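PDB 2V0P: type 2A phosphatase-associated protein 42 from Saccharomyces cerevisiae, which inhibits the PP2A-like phosphatase SIT4, associates with PP2A catalytic subunits and takes part in TOR signalling in response to the nitrogen source. Local coordinates for residues E6-I11 and L43-A48; G33-T38 and G80-R85; I102-S107 and E220-E225; E145-P150 and R163-E168; F170-E175 and R207-S212. One frame throughout, in Å; residues are numbered along the deposited sequence.

Interaction 1: E6-I11 and L43-A48; sequences EQFNDI and LNLKTA
L45 reaches across from helix 29-52 to Q7, F8 and I11 of helix 4-19, pinning together the first antiparallel helix pair of this TPR-like, all-helical fold. The local axes run at 152° and come no closer than 10.6 Å, a wide separation that one long apolar side chain bridges. With CG of L45 swung anti to its own amide nitrogen (chi1 -174°), both methyls extend to the facing helix, and they divide the work. CD2 rests on the backbone of F8, 3.6 Å from F8 N, and touches the ring obliquely, 3.7 Å from F8 CD1. The F8 and L45 side chains cross at about a right angle, while I11 runs past L45 in the opposite direction and brings its CD1 to 3.7 Å from L45 CD2. F8 and I11 are buried here, and L42 on the same partner helix and V75 of helix 75-83 also pack on F8, joining the pair to the third helix. CD1 of L45 turns the other way, to the more open margin, where the partly exposed Q7 lies and its first side-chain carbon, Q7 CB, stands 4.1 Å from L45 CD1.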
# COMPACT_ATOMS: atom_id res chain seq x y z
N GLU A 6 36.03 1.87 16.93
CA GLU A 6 36.58 1.28 15.75
C GLU A 6 35.58 0.26 15.24
O GLU A 6 35.28 0.26 14.06
CB GLU A 6 37.90 0.58 16.05
CG GLU A 6 39.13 1.47 15.97
CD GLU A 6 40.37 0.81 16.58
OE1 GLU A 6 41.11 1.50 17.32
OE2 GLU A 6 40.61 -0.40 16.32
N GLN A 7 35.06 -0.54 16.18
CA GLN A 7 34.07 -1.50 15.95
C GLN A 7 32.81 -0.90 15.29
O GLN A 7 32.33 -1.43 14.30
CB GLN A 7 33.74 -2.20 17.23
CG GLN A 7 34.84 -3.24 17.63
CD GLN A 7 34.38 -4.16 18.72
OE1 GLN A 7 33.65 -3.75 19.62
NE2 GLN A 7 34.80 -5.41 18.67
N PHE A 8 32.28 0.16 15.90
CA PHE A 8 31.18 0.94 15.30
C PHE A 8 31.43 1.46 13.93
O PHE A 8 30.57 1.24 13.01
CB PHE A 8 30.68 2.03 16.19
CG PHE A 8 29.23 2.35 15.96
CD1 PHE A 8 28.37 1.37 15.45
CD2 PHE A 8 28.73 3.56 16.24
CE1 PHE A 8 27.04 1.65 15.22
CE2 PHE A 8 27.41 3.85 16.03
CZ PHE A 8 26.56 2.92 15.53
N ASN A 9 32.58 2.11 13.77
CA ASN A 9 33.06 2.58 12.48
C ASN A 9 33.15 1.50 11.40
O ASN A 9 32.76 1.73 10.27
CB ASN A 9 34.38 3.35 12.61
CG ASN A 9 34.22 4.67 13.37
OD1 ASN A 9 33.14 5.03 13.72
ND2 ASN A 9 35.32 5.33 13.67
N ASP A 10 33.66 0.32 11.75
CA ASP A 10 33.69 -0.79 10.80
C ASP A 10 32.28 -1.24 10.41
O ASP A 10 32.04 -1.49 9.26
CB ASP A 10 34.51 -1.97 11.33
CG ASP A 10 35.98 -1.64 11.50
OD1 ASP A 10 36.41 -0.56 11.03
OD2 ASP A 10 36.72 -2.47 12.09
N ILE A 11 31.38 -1.31 11.36
CA ILE A 11 29.99 -1.68 11.15
C ILE A 11 29.37 -0.70 10.15
O ILE A 11 28.78 -1.13 9.13
CB ILE A 11 29.20 -1.83 12.47
CG1 ILE A 11 29.66 -3.10 13.20
CG2 ILE A 11 27.64 -1.88 12.18
CD1 ILE A 11 29.41 -3.18 14.65
N LEU A 43 24.92 -6.09 17.70
CA LEU A 43 24.17 -6.47 18.86
C LEU A 43 25.20 -6.61 20.01
O LEU A 43 24.95 -6.21 21.11
CB LEU A 43 23.47 -7.80 18.61
CG LEU A 43 22.19 -7.76 17.74
CD1 LEU A 43 21.75 -9.19 17.53
CD2 LEU A 43 21.14 -6.99 18.45
N ASN A 44 26.33 -7.19 19.69
CA ASN A 44 27.39 -7.39 20.66
C ASN A 44 27.90 -6.06 21.14
O ASN A 44 28.14 -5.90 22.33
CB ASN A 44 28.49 -8.26 20.05
CG ASN A 44 28.17 -9.72 20.16
OD1 ASN A 44 27.30 -10.10 20.95
ND2 ASN A 44 28.87 -10.56 19.40
N LEU A 45 27.93 -5.08 20.22
CA LEU A 45 28.41 -3.71 20.51
C LEU A 45 27.47 -2.92 21.39
O LEU A 45 27.91 -2.29 22.43
CB LEU A 45 28.75 -3.00 19.22
CG LEU A 45 29.39 -1.63 19.23
CD1 LEU A 45 30.73 -1.71 19.98
CD2 LEU A 45 29.59 -1.18 17.80
N LYS A 46 26.17 -3.02 21.10
CA LYS A 46 25.20 -2.48 21.97
C LYS A 46 25.34 -2.96 23.41
O LYS A 46 25.31 -2.16 24.32
CB LYS A 46 23.79 -2.79 21.47
CG LYS A 46 22.76 -2.19 22.35
CD LYS A 46 21.42 -2.15 21.70
CE LYS A 46 20.36 -1.91 22.76
NZ LYS A 46 19.08 -1.45 22.14
N THR A 47 25.47 -4.27 23.61
CA THR A 47 25.72 -4.85 24.94
C THR A 47 26.99 -4.28 25.63
O THR A 47 26.97 -3.85 26.78
CB THR A 47 25.76 -6.41 24.84
OG1 THR A 47 24.46 -6.85 24.45
CG2 THR A 47 26.09 -7.05 26.18
N ALA A 48 28.08 -4.26 24.88
CA ALA A 48 29.33 -3.69 25.31
C ALA A 48 29.18 -2.21 25.76
O ALA A 48 29.60 -1.87 26.88
CB ALA A 48 30.38 -3.86 24.24

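Interaction 2: G33-T38 and G80-R85; sequences GLLLST and GLLISR
L35 of helix 29-52 drives its two methyls against L82 of helix 75-83 and R85, which follows in the chain, packing the second helix of the TPR-like array on the third. The tight part lies here: L35 CD1 is 3.4 Å from the carbonyl oxygen L82 O and 3.9 Å from L82 CD2, while L35 CD2 sits 3.5 Å from the backbone carbon R85 C. CG of L35 lies opposite the backbone nitrogen (chi1 -179°), which carries the fork straight out from its helix. Shortening L35 to an alanine removes both methyls and is likely to open a gap beside L82 and the backbone of R85, with L82 CD2 losing its methyl partner here. One turn on, T38 makes a looser touch, its CG2 4.1 Å from L82 CD1. On the less enclosed side, R85 offers CB of its side chain, beside its backbone C and O; the rest runs away from L35, and R85 NH1 bonds L81 O at 2.8 Å. The contact between the segments is thus apolar and shape-dependent: T38 OG1, donating to L34 O, and R85 NH1 are bonded within their own segments, whereas G80 O and S84 O find partners on helix 93-120.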
# COMPACT_ATOMS: atom_id res chain seq x y z
N GLY A 33 24.55 -13.45 4.58
CA GLY A 33 25.66 -13.93 5.39
C GLY A 33 26.38 -12.76 6.03
O GLY A 33 26.49 -12.73 7.22
N LEU A 34 26.82 -11.79 5.23
CA LEU A 34 27.45 -10.54 5.74
C LEU A 34 26.49 -9.70 6.57
O LEU A 34 26.87 -9.12 7.59
CB LEU A 34 27.99 -9.69 4.59
CG LEU A 34 28.65 -8.34 4.90
CD1 LEU A 34 29.89 -8.59 5.78
CD2 LEU A 34 29.06 -7.75 3.59
N LEU A 35 25.23 -9.66 6.15
CA LEU A 35 24.24 -8.91 6.88
C LEU A 35 24.05 -9.48 8.29
O LEU A 35 24.08 -8.75 9.28
CB LEU A 35 22.92 -8.79 6.07
CG LEU A 35 21.80 -8.00 6.72
CD1 LEU A 35 22.02 -6.50 6.67
CD2 LEU A 35 20.51 -8.35 6.09
N LEU A 36 23.87 -10.79 8.37
CA LEU A 36 23.73 -11.46 9.61
C LEU A 36 24.95 -11.27 10.51
O LEU A 36 24.78 -11.07 11.63
CB LEU A 36 23.50 -12.95 9.41
CG LEU A 36 23.31 -13.75 10.67
CD1 LEU A 36 22.18 -13.21 11.54
CD2 LEU A 36 23.07 -15.21 10.35
N SER A 37 26.14 -11.34 10.00
CA SER A 37 27.31 -11.23 10.90
C SER A 37 27.48 -9.78 11.36
O SER A 37 27.86 -9.54 12.49
CB SER A 37 28.58 -11.78 10.31
OG SER A 37 28.94 -11.09 9.16
N THR A 38 27.13 -8.84 10.48
CA THR A 38 27.09 -7.44 10.85
C THR A 38 26.13 -7.16 11.97
O THR A 38 26.43 -6.46 12.98
CB THR A 38 26.96 -6.55 9.66
OG1 THR A 38 27.97 -6.86 8.76
CG2 THR A 38 27.11 -4.95 10.07
N GLY A 80 17.98 -1.05 13.15
CA GLY A 80 16.79 -0.83 12.30
C GLY A 80 17.02 -1.02 10.83
O GLY A 80 16.30 -1.78 10.19
N LEU A 81 18.02 -0.36 10.31
CA LEU A 81 18.38 -0.40 8.94
C LEU A 81 18.86 -1.82 8.48
O LEU A 81 18.50 -2.31 7.40
CB LEU A 81 19.44 0.61 8.67
CG LEU A 81 19.15 2.08 8.74
CD1 LEU A 81 20.43 2.78 8.46
CD2 LEU A 81 18.06 2.45 7.70
N LEU A 82 19.66 -2.46 9.31
CA LEU A 82 20.19 -3.77 8.93
C LEU A 82 19.14 -4.85 8.98
O LEU A 82 19.07 -5.62 8.07
CB LEU A 82 21.38 -4.15 9.85
CG LEU A 82 22.57 -3.20 9.78
CD1 LEU A 82 23.40 -3.44 11.04
CD2 LEU A 82 23.40 -3.46 8.67
N ILE A 83 18.38 -4.91 10.06
CA ILE A 83 17.36 -5.89 10.25
C ILE A 83 16.27 -5.82 9.14
O ILE A 83 15.84 -6.81 8.66
CB ILE A 83 16.72 -5.80 11.63
CG1 ILE A 83 17.79 -6.07 12.72
CG2 ILE A 83 15.61 -6.87 11.78
CD1 ILE A 83 17.32 -5.94 14.01
N SER A 84 15.87 -4.63 8.73
CA SER A 84 14.81 -4.56 7.71
C SER A 84 15.21 -5.25 6.40
O SER A 84 14.35 -5.56 5.56
CB SER A 84 14.42 -3.10 7.47
OG SER A 84 15.45 -2.44 6.82
N ARG A 85 16.52 -5.55 6.27
CA ARG A 85 17.08 -6.05 5.07
C ARG A 85 17.27 -7.62 5.05
O ARG A 85 17.60 -8.17 4.04
CB ARG A 85 18.40 -5.34 4.77
CG ARG A 85 18.32 -4.02 4.10
CD ARG A 85 19.58 -3.19 4.30
NE ARG A 85 19.48 -1.95 3.52
CZ ARG A 85 18.81 -0.88 3.88
NH1 ARG A 85 18.19 -0.82 5.05
NH2 ARG A 85 18.74 0.17 3.07

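Interaction 3: I102-S107 and E220-E225; sequences IYLKKS and EQNLFE
L104 lies over one face of each of two flat groups, the amide of N222 and the carboxylate of E225, while S107 OG approaches the amide nitrogen, where helices 93-120 and 199-231 of the TPR-like helical array pack antiparallel. L104 CD2 stands above the amide plane, 4.1 Å from N222 CG. Both leucine methyls lie above the same face of the carboxylate, with L104 CD1 4.0 Å from E225 OE2. L104 and E225 cross at about a right angle, and the leucine fork rests against both polar groups. At the other end of the amide, N222 ND2 comes within 2.9 Å of S107 OG, but the angle is too poor for a hydrogen bond; the serine hydroxyl is instead probably bonded to G80 O of helix 75-83. The local axes approach to 9.4 Å at an angle of 152°. E225 has its CG placed anti to the backbone nitrogen (chi1 -164°) and is extended beyond, which sets the carboxylate beside L104. Replacing E225 with an alanine would probably uncover one flank of L104 and leave the Q221 amide without its carboxylate mate. K154 of the second subunit packs against E225, and a zinc ion lies about 5 Å from the L104 side chain. Within helix 199-231, Q221 NE2 donates to the anti lone pair of E225 OE1 at 2.7 Å, with the oxygen in the amide plane.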
# COMPACT_ATOMS: atom_id res chain seq x y z
N ILE A 102 8.56 -10.98 10.89
CA ILE A 102 9.37 -10.86 12.09
C ILE A 102 10.53 -9.83 11.94
O ILE A 102 10.62 -8.97 12.75
CB ILE A 102 9.90 -12.21 12.54
CG1 ILE A 102 8.79 -12.98 13.20
CG2 ILE A 102 11.11 -12.00 13.56
CD1 ILE A 102 9.04 -14.48 13.26
N TYR A 103 11.36 -9.93 10.91
CA TYR A 103 12.31 -8.93 10.57
C TYR A 103 11.76 -7.49 10.54
O TYR A 103 12.36 -6.59 11.15
CB TYR A 103 13.05 -9.25 9.26
CG TYR A 103 13.83 -10.56 9.34
CD1 TYR A 103 14.48 -10.97 10.51
CD2 TYR A 103 13.86 -11.43 8.25
CE1 TYR A 103 15.20 -12.20 10.56
CE2 TYR A 103 14.55 -12.65 8.31
CZ TYR A 103 15.19 -13.03 9.44
OH TYR A 103 15.85 -14.26 9.42
N LEU A 104 10.59 -7.29 9.92
CA LEU A 104 10.08 -5.93 9.78
C LEU A 104 9.63 -5.42 11.12
O LEU A 104 9.80 -4.25 11.36
CB LEU A 104 8.96 -5.78 8.71
CG LEU A 104 9.41 -6.11 7.30
CD1 LEU A 104 8.21 -6.25 6.32
CD2 LEU A 104 10.48 -5.23 6.77
N LYS A 105 9.07 -6.29 11.92
CA LYS A 105 8.66 -6.01 13.28
C LYS A 105 9.87 -5.58 14.14
O LYS A 105 9.88 -4.52 14.79
CB LYS A 105 8.02 -7.26 13.89
CG LYS A 105 7.45 -7.06 15.25
CD LYS A 105 6.46 -8.16 15.61
CE LYS A 105 5.40 -7.65 16.60
NZ LYS A 105 4.48 -6.61 16.00
N LYS A 106 10.88 -6.42 14.09
CA LYS A 106 12.16 -6.16 14.80
C LYS A 106 12.88 -4.89 14.33
O LYS A 106 13.36 -4.16 15.15
CB LYS A 106 13.07 -7.37 14.68
CG LYS A 106 12.58 -8.59 15.40
CD LYS A 106 12.30 -8.32 16.88
CE LYS A 106 12.49 -9.60 17.70
NZ LYS A 106 11.70 -9.57 18.96
N SER A 107 12.94 -4.64 13.03
CA SER A 107 13.43 -3.40 12.48
C SER A 107 12.71 -2.17 13.09
O SER A 107 13.36 -1.30 13.65
CB SER A 107 13.30 -3.39 10.96
OG SER A 107 13.57 -2.10 10.46
N GLU A 220 7.54 4.01 8.39
CA GLU A 220 6.31 4.01 7.48
C GLU A 220 6.40 2.88 6.45
O GLU A 220 5.44 2.06 6.28
CB GLU A 220 6.15 5.38 6.80
CG GLU A 220 4.75 5.61 6.22
CD GLU A 220 4.70 6.67 5.14
OE1 GLU A 220 5.75 7.17 4.68
OE2 GLU A 220 3.59 6.98 4.73
N GLN A 221 7.55 2.80 5.80
CA GLN A 221 7.79 1.85 4.75
C GLN A 221 7.70 0.46 5.34
O GLN A 221 7.04 -0.35 4.78
CB GLN A 221 9.14 2.06 4.11
CG GLN A 221 9.66 0.88 3.36
CD GLN A 221 8.86 0.59 2.08
OE1 GLN A 221 8.38 1.51 1.41
NE2 GLN A 221 8.72 -0.67 1.74
N ASN A 222 8.28 0.22 6.51
CA ASN A 222 8.22 -1.12 7.08
C ASN A 222 6.82 -1.54 7.58
O ASN A 222 6.45 -2.69 7.51
CB ASN A 222 9.33 -1.29 8.16
CG ASN A 222 10.74 -1.23 7.59
OD1 ASN A 222 10.95 -1.14 6.40
ND2 ASN A 222 11.70 -1.23 8.46
N LEU A 223 6.06 -0.62 8.11
CA LEU A 223 4.76 -0.91 8.57
C LEU A 223 3.86 -1.22 7.36
O LEU A 223 3.22 -2.19 7.37
CB LEU A 223 4.21 0.27 9.36
CG LEU A 223 4.82 0.39 10.77
CD1 LEU A 223 4.09 1.49 11.54
CD2 LEU A 223 4.71 -0.91 11.49
N PHE A 224 3.95 -0.43 6.33
CA PHE A 224 3.16 -0.65 5.11
C PHE A 224 3.54 -1.96 4.43
O PHE A 224 2.65 -2.76 4.10
CB PHE A 224 3.40 0.45 4.13
CG PHE A 224 2.45 0.39 2.98
CD1 PHE A 224 1.12 0.69 3.18
CD2 PHE A 224 2.88 -0.02 1.73
CE1 PHE A 224 0.20 0.64 2.10
CE2 PHE A 224 1.96 -0.08 0.65
CZ PHE A 224 0.65 0.27 0.85
N GLU A 225 4.85 -2.17 4.24
CA GLU A 225 5.39 -3.38 3.67
C GLU A 225 4.95 -4.57 4.49
O GLU A 225 4.42 -5.54 3.91
CB GLU A 225 6.90 -3.32 3.56
CG GLU A 225 7.55 -4.36 2.64
CD GLU A 225 9.07 -4.24 2.68
OE1 GLU A 225 9.58 -3.10 2.62
OE2 GLU A 225 9.76 -5.28 2.78

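Interaction 4: E145-P150 and R163-E168; sequences ELYAQP and RKEKIE
A chain segment leaving the short helix 143-146 is fastened to the early turns of the long helix 156-186 by Y147 and A148, which meet E165 and K166. The backbone nitrogen of A148 donates to E165 OE1 at 3.1 Å with an N-H...O angle of 159°, reaching the oxygen on its syn side but 26° out of the carboxylate plane. That oxygen also lies at the edge of the Y147 ring, 3.7 Å from Y147 CD2, and ring and carboxylate are nearly coplanar. E165 gets there by an extended chain beyond CG. K166 takes a different route: its side chain bends repeatedly and carries CD over one face of the ring, a CH-pi contact 3.8 Å from the ring centroid, with Y147 CZ the nearest ring atom at 3.4 Å. The tyrosine is thus held at an edge by one residue and over a face by the next. Beyond the ring, K166 NZ forms a salt bridge to E220 of helix 199-231, and another to E165 of the second subunit. I216 and E220 also pack on Y147, enclosing it between helices. A side-chain carboxylate gripping a loop amide, with an aromatic ring tucked beside it, here anchors a helix-connecting segment in a TPR-like helical fold.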
# COMPACT_ATOMS: atom_id res chain seq x y z
N GLU A 145 -1.36 5.82 13.08
CA GLU A 145 -0.98 6.73 14.18
C GLU A 145 0.15 7.68 13.81
O GLU A 145 0.45 8.66 14.51
CB GLU A 145 -0.57 5.92 15.41
CG GLU A 145 -1.68 5.03 15.99
CD GLU A 145 -1.19 4.13 17.09
OE1 GLU A 145 -0.12 3.52 16.95
OE2 GLU A 145 -1.88 4.04 18.12
N LEU A 146 0.80 7.37 12.72
CA LEU A 146 1.93 8.09 12.27
C LEU A 146 1.55 9.33 11.46
O LEU A 146 2.20 10.38 11.55
CB LEU A 146 2.75 7.12 11.45
CG LEU A 146 4.19 7.32 11.12
CD1 LEU A 146 5.13 7.28 12.36
CD2 LEU A 146 4.49 6.22 10.14
N TYR A 147 0.49 9.20 10.66
CA TYR A 147 -0.09 10.29 9.88
C TYR A 147 -1.59 10.12 9.91
O TYR A 147 -2.09 9.00 10.08
CB TYR A 147 0.37 10.24 8.43
CG TYR A 147 1.86 10.43 8.17
CD1 TYR A 147 2.64 9.37 7.79
CD2 TYR A 147 2.44 11.69 8.27
CE1 TYR A 147 3.98 9.52 7.53
CE2 TYR A 147 3.79 11.87 8.03
CZ TYR A 147 4.55 10.79 7.67
OH TYR A 147 5.84 11.02 7.40
N ALA A 148 -2.32 11.22 9.76
CA ALA A 148 -3.76 11.13 9.48
C ALA A 148 -3.93 10.38 8.16
O ALA A 148 -3.11 10.54 7.26
CB ALA A 148 -4.35 12.52 9.39
N GLN A 149 -4.96 9.53 8.05
CA GLN A 149 -5.16 8.74 6.83
C GLN A 149 -6.57 9.00 6.27
O GLN A 149 -7.49 9.18 7.04
CB GLN A 149 -5.00 7.24 7.11
CG GLN A 149 -3.72 6.83 7.81
CD GLN A 149 -2.47 6.82 6.92
OE1 GLN A 149 -2.52 7.13 5.72
NE2 GLN A 149 -1.36 6.47 7.52
N PRO A 150 -6.72 9.03 4.93
CA PRO A 150 -8.08 9.31 4.45
C PRO A 150 -9.02 8.20 4.89
O PRO A 150 -8.61 7.02 4.89
CB PRO A 150 -7.91 9.31 2.93
CG PRO A 150 -6.65 8.54 2.67
CD PRO A 150 -5.77 8.79 3.84
N ARG A 163 -1.10 14.71 2.78
CA ARG A 163 -0.10 15.39 1.97
C ARG A 163 0.59 16.53 2.76
O ARG A 163 1.77 16.70 2.67
CB ARG A 163 -0.71 15.88 0.67
CG ARG A 163 0.22 16.70 -0.25
CD ARG A 163 -0.50 17.20 -1.52
NE ARG A 163 -1.54 18.20 -1.26
CZ ARG A 163 -2.31 18.79 -2.18
NH1 ARG A 163 -2.18 18.49 -3.47
NH2 ARG A 163 -3.22 19.67 -1.81
N LYS A 164 -0.16 17.21 3.60
CA LYS A 164 0.37 18.37 4.32
C LYS A 164 1.44 17.89 5.28
O LYS A 164 2.54 18.40 5.27
CB LYS A 164 -0.71 19.12 5.09
CG LYS A 164 -0.14 20.19 5.98
CD LYS A 164 -1.18 20.80 6.83
CE LYS A 164 -0.56 21.85 7.75
NZ LYS A 164 -0.04 21.15 8.94
N GLU A 165 1.11 16.86 6.05
CA GLU A 165 2.01 16.22 7.04
C GLU A 165 3.28 15.56 6.44
O GLU A 165 4.37 15.66 7.03
CB GLU A 165 1.20 15.22 7.88
CG GLU A 165 0.21 15.86 8.84
CD GLU A 165 -0.68 14.86 9.59
OE1 GLU A 165 -0.35 13.64 9.65
OE2 GLU A 165 -1.72 15.31 10.15
N LYS A 166 3.15 14.93 5.29
CA LYS A 166 4.23 14.42 4.46
C LYS A 166 5.19 15.49 3.94
O LYS A 166 6.44 15.38 4.09
CB LYS A 166 3.70 13.54 3.30
CG LYS A 166 3.12 12.15 3.71
CD LYS A 166 4.15 11.20 4.32
CE LYS A 166 4.68 10.13 3.36
NZ LYS A 166 3.64 9.11 3.01
N ILE A 167 4.61 16.56 3.40
CA ILE A 167 5.37 17.68 2.87
C ILE A 167 6.21 18.30 4.01
O ILE A 167 7.35 18.60 3.80
CB ILE A 167 4.49 18.74 2.24
CG1 ILE A 167 4.04 18.31 0.83
CG2 ILE A 167 5.24 20.07 2.15
CD1 ILE A 167 3.07 19.23 0.17
N GLU A 168 5.64 18.40 5.20
CA GLU A 168 6.35 18.92 6.38
C GLU A 168 7.50 18.05 6.84
O GLU A 168 8.55 18.58 7.18
CB GLU A 168 5.39 19.18 7.53
CG GLU A 168 4.46 20.30 7.27
CD GLU A 168 3.37 20.44 8.32
OE1 GLU A 168 3.17 19.50 9.14
OE2 GLU A 168 2.72 21.50 8.34

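Interaction 5: F170-E175 and R207-S212; sequences FQRNKE and RLHHFS
R172, the first residue of 170-175 to touch helix 199-231, meets H209, and N173 beside it meets H210. The arginine bends at chi2 (61°), which brings its guanidinium round to the histidine: R172 NH2 lies near the plane of the H209 ring at its edge, 3.5 Å from H209 CE1, with the two planes 75° apart. This is a van der Waals approach, and the polar partner they share lies outside both segments, since D125 forms a salt bridge with R172 NE and accepts a hydrogen bond from H209 NE2. N173 follows with a lighter touch on the H210 ring and also packs on L213 and N217 further along that helix. At the end of the segment, E175 OE1 takes a 2.8 Å salt bridge from R172 NH1; it lies in the guanidinium plane, while the nitrogen sits above the carboxylate plane. Two acids therefore steady one arginine at the partly exposed seam between neighbouring helices of a TPR-like α-helical fold.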
# COMPACT_ATOMS: atom_id res chain seq x y z
N PHE A 170 9.03 16.02 4.71
CA PHE A 170 9.94 16.07 3.61
C PHE A 170 10.81 17.33 3.70
O PHE A 170 12.04 17.24 3.67
CB PHE A 170 9.17 15.93 2.27
CG PHE A 170 10.03 16.05 1.05
CD1 PHE A 170 10.38 14.93 0.32
CD2 PHE A 170 10.49 17.27 0.63
CE1 PHE A 170 11.17 15.04 -0.80
CE2 PHE A 170 11.30 17.38 -0.49
CZ PHE A 170 11.63 16.25 -1.19
N GLN A 171 10.17 18.48 3.85
CA GLN A 171 10.90 19.72 3.98
C GLN A 171 11.89 19.68 5.16
O GLN A 171 13.02 20.08 5.00
CB GLN A 171 9.97 20.92 4.07
CG GLN A 171 9.26 21.25 2.75
CD GLN A 171 10.21 21.65 1.63
OE1 GLN A 171 10.96 22.63 1.75
NE2 GLN A 171 10.19 20.90 0.54
N ARG A 172 11.44 19.18 6.30
CA ARG A 172 12.28 19.17 7.49
C ARG A 172 13.50 18.26 7.27
O ARG A 172 14.63 18.63 7.58
CB ARG A 172 11.50 18.73 8.73
CG ARG A 172 12.30 18.75 10.04
CD ARG A 172 12.81 20.17 10.39
NE ARG A 172 13.31 20.29 11.75
CZ ARG A 172 14.08 21.27 12.19
NH1 ARG A 172 14.43 22.29 11.39
NH2 ARG A 172 14.49 21.29 13.45
N ASN A 173 13.26 17.10 6.67
CA ASN A 173 14.27 16.15 6.29
C ASN A 173 15.30 16.75 5.36
O ASN A 173 16.50 16.58 5.57
CB ASN A 173 13.56 14.99 5.59
CG ASN A 173 14.20 13.67 5.86
OD1 ASN A 173 15.16 13.56 6.58
ND2 ASN A 173 13.63 12.64 5.28
N LYS A 174 14.84 17.45 4.33
CA LYS A 174 15.70 18.17 3.41
C LYS A 174 16.53 19.23 4.12
O LYS A 174 17.71 19.38 3.85
CB LYS A 174 14.85 18.81 2.31
CG LYS A 174 15.63 19.43 1.18
CD LYS A 174 14.70 19.81 0.02
CE LYS A 174 15.20 21.04 -0.71
NZ LYS A 174 15.03 22.29 0.11
N GLU A 175 15.91 19.97 5.01
CA GLU A 175 16.59 21.04 5.72
C GLU A 175 17.79 20.45 6.50
O GLU A 175 18.93 20.86 6.30
CB GLU A 175 15.60 21.70 6.66
CG GLU A 175 16.10 22.97 7.32
CD GLU A 175 15.17 23.47 8.41
OE1 GLU A 175 14.11 22.82 8.65
OE2 GLU A 175 15.50 24.49 9.05
N ARG A 207 23.98 14.64 12.72
CA ARG A 207 23.84 13.36 12.12
C ARG A 207 22.65 12.60 12.82
O ARG A 207 21.74 12.09 12.16
CB ARG A 207 25.19 12.67 12.09
CG ARG A 207 25.20 11.27 11.57
CD ARG A 207 26.64 10.85 11.36
NE ARG A 207 27.22 11.60 10.25
CZ ARG A 207 28.50 11.90 10.12
NH1 ARG A 207 29.40 11.52 11.03
NH2 ARG A 207 28.89 12.59 9.05
N LEU A 208 22.60 12.62 14.15
CA LEU A 208 21.48 11.99 14.84
C LEU A 208 20.15 12.63 14.39
O LEU A 208 19.15 11.96 14.21
CB LEU A 208 21.64 12.08 16.37
CG LEU A 208 22.82 11.23 16.83
CD1 LEU A 208 23.02 11.49 18.34
CD2 LEU A 208 22.68 9.77 16.62
N HIS A 209 20.17 13.95 14.23
CA HIS A 209 18.99 14.69 13.82
C HIS A 209 18.46 14.11 12.48
O HIS A 209 17.31 13.87 12.39
CB HIS A 209 19.32 16.18 13.72
CG HIS A 209 18.12 17.06 13.73
ND1 HIS A 209 18.18 18.40 14.05
CD2 HIS A 209 16.81 16.78 13.53
CE1 HIS A 209 16.97 18.92 13.99
NE2 HIS A 209 16.13 17.95 13.68
N HIS A 210 19.34 13.85 11.52
CA HIS A 210 19.00 13.46 10.19
C HIS A 210 18.46 12.04 10.33
O HIS A 210 17.43 11.75 9.80
CB HIS A 210 20.21 13.54 9.28
CG HIS A 210 20.09 12.76 8.03
ND1 HIS A 210 20.88 11.67 7.75
CD2 HIS A 210 19.23 12.87 6.99
CE1 HIS A 210 20.53 11.14 6.60
NE2 HIS A 210 19.53 11.85 6.11
N PHE A 211 19.16 11.22 11.14
CA PHE A 211 18.69 9.87 11.44
C PHE A 211 17.25 9.77 11.98
O PHE A 211 16.48 8.90 11.54
CB PHE A 211 19.69 9.14 12.32
CG PHE A 211 21.02 8.96 11.69
CD1 PHE A 211 21.22 9.11 10.36
CD2 PHE A 211 22.11 8.55 12.51
CE1 PHE A 211 22.50 8.89 9.78
CE2 PHE A 211 23.35 8.33 11.97
CZ PHE A 211 23.57 8.51 10.61
N SER A 212 16.88 10.64 12.90
CA SER A 212 15.57 10.63 13.47
C SER A 212 14.50 10.95 12.40
O SER A 212 13.45 10.34 12.41
CB SER A 212 15.48 11.59 14.67
OG SER A 212 15.35 12.90 14.20

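The five contacts join helices, most of them near in sequence, of one TPR-like domain, with interaction 3 the long-range exception. Interactions 1 and 2 share helix 29-52, and their segments alternate along the chain; their centres are 13 Å apart and they touch through I11 and T38. Interactions 2 and 3 also touch, with 14 Å between centres. Interaction 3 brings in helix 199-231 from far along the chain, and interactions 4 and 5 are nested inside the loop it closes. A charged link connects interactions 3 and 4, which both reach the second subunit. Interaction 5 shares helix 156-186 with interaction 4 and helix 199-231 with interaction 3. Centres of interactions 1 and 4 stand 35 Å apart, so the packing spans the domain.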